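PDB 2GNO: DNA polymerase III, gamma subunit-related protein from Thermotoga maritima, which is related to the gamma subunit of DNA polymerase III and probably binds DNA. Local coordinates for residues S181-M184 and E185-K188. Numbering follows the deposited sequence. Where two conformers were deposited one is given.
Sequences SGLM and ESLK
Ser-186 turns its hydroxyl back onto the carbonyl of Leu-183, one helical turn earlier, and OG donates a hydrogen bond to O over 2.7 Å. With chi1 at 62°, OG lies between its own backbone N and carbonyl carbon, and this rotation turns it back toward that oxygen. The C=O...OG angle is 111°, so the hydroxyl comes from beside the carbonyl and not from beyond its end. The backbone N of Leu-187 donates to the same Leu-183 O at 3.2 Å, in a nearly straight bond with an N-H...O angle of 165°. Both donors approach from one face of the carbonyl plane.

Two leucine side chains lie next to these bonds. CD1 of Leu-183 stands 3.7 Å from OG of Ser-186. CG of Leu-187 lies beyond the accepting oxygen, 3.3 Å from Leu-183 O. The two leucines meet only loosely, CG of Leu-183 to CD1 of Leu-187 at 4.4 Å. Both also rest on Leu-208 of helix 203-219. Selenomethionine Met-184 joins them there, and it reaches Leu-155 and Glu-158 of helix 155-158 as well.

Regular i to i+4 bonds run through the rest of this part of helix 166-189, for example from Ser-186 N to Gly-182 O at 3.0 Å. The segment belongs to the AAA+ lid region. Lys-188 lines a pocket holding 2-ethoxyethanol, probably from the crystallisation liquor. The exposed serine thus folds its hydroxyl back onto the carbonyl of the preceding turn. Its proton is spent inside the helix, and the bond probably holds chi1 in place, while packing on helix 203-219 is left to the apolar side chains.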
loop_
_atom_site.group_PDB
_atom_site.type_symbol
_atom_site.label_atom_id
_atom_site.label_comp_id
_atom_site.label_asym_id
_atom_site.label_seq_id
_atom_site.Cartn_x
_atom_site.Cartn_y
_atom_site.Cartn_z
ATOM N N SER A 181 -18.716 10.970 -4.082
ATOM C CA SER A 181 -19.437 10.991 -5.356
ATOM C C SER A 181 -18.993 12.199 -6.174
ATOM O O SER A 181 -18.805 12.076 -7.371
ATOM C CB SER A 181 -20.937 11.000 -5.153
ATOM O OG SER A 181 -21.343 9.794 -4.538
ATOM N N GLY A 182 -18.797 13.350 -5.520
ATOM C CA GLY A 182 -18.321 14.556 -6.211
ATOM C C GLY A 182 -16.914 14.414 -6.801
ATOM O O GLY A 182 -16.625 14.988 -7.858
ATOM N N LEU A 183 -16.035 13.689 -6.107
ATOM C CA LEU A 183 -14.663 13.446 -6.585
ATOM C C LEU A 183 -14.699 12.531 -7.808
ATOM O O LEU A 183 -13.929 12.704 -8.762
ATOM C CB LEU A 183 -13.779 12.827 -5.481
ATOM C CG LEU A 183 -12.317 12.504 -5.834
ATOM C CD1 LEU A 183 -11.605 13.732 -6.353
ATOM C CD2 LEU A 183 -11.571 11.924 -4.656
HETATM N N MSE A 184 -15.578 11.535 -7.762
HETATM C CA MSE A 184 -15.755 10.618 -8.888
HETATM C C MSE A 184 -16.227 11.381 -10.132
HETATM O O MSE A 184 -15.738 11.112 -11.230
HETATM C CB MSE A 184 -16.699 9.473 -8.514
HETATM C CG MSE A 184 -16.066 8.548 -7.501
HETATM SE SE MSE A 184 -17.290 7.342 -6.683
HETATM C CE MSE A 184 -17.761 6.435 -8.112
ATOM N N GLU A 185 -17.146 12.330 -9.943
ATOM C CA GLU A 185 -17.667 13.148 -11.034
ATOM C C GLU A 185 -16.640 14.157 -11.563
ATOM O O GLU A 185 -16.627 14.430 -12.761
ATOM C CB GLU A 185 -18.961 13.867 -10.604
ATOM C CG GLU A 185 -19.604 14.779 -11.672
ATOM C CD GLU A 185 -19.953 14.067 -12.966
ATOM O OE1 GLU A 185 -20.295 12.863 -12.933
ATOM O OE2 GLU A 185 -19.911 14.729 -14.021
ATOM N N SER A 186 -15.803 14.716 -10.687
ATOM C CA SER A 186 -14.773 15.690 -11.101
ATOM C C SER A 186 -13.772 15.003 -12.056
ATOM O O SER A 186 -13.399 15.563 -13.085
ATOM C CB SER A 186 -14.071 16.315 -9.887
ATOM O OG SER A 186 -13.389 15.356 -9.098
ATOM N N LEU A 187 -13.396 13.767 -11.722
ATOM C CA LEU A 187 -12.517 12.947 -12.563
ATOM C C LEU A 187 -13.222 12.558 -13.869
ATOM O O LEU A 187 -12.572 12.425 -14.899
ATOM C CB LEU A 187 -12.106 11.679 -11.815
ATOM C CG LEU A 187 -11.252 11.887 -10.567
ATOM C CD1 LEU A 187 -11.236 10.628 -9.711
ATOM C CD2 LEU A 187 -9.850 12.353 -10.946
ATOM N N LYS A 188 -14.541 12.360 -13.816
ATOM C CA LYS A 188 -15.335 12.005 -15.008
ATOM C C LYS A 188 -15.321 13.099 -16.091
ATOM O O LYS A 188 -15.347 12.783 -17.270
ATOM C CB LYS A 188 -16.783 11.665 -14.626
ATOM C CG LYS A 188 -17.549 10.928 -15.702
ATOM C CD LYS A 188 -18.977 10.608 -15.298
ATOM C CE LYS A 188 -19.645 9.665 -16.311
ATOM N NZ LYS A 188 -19.648 10.185 -17.711
#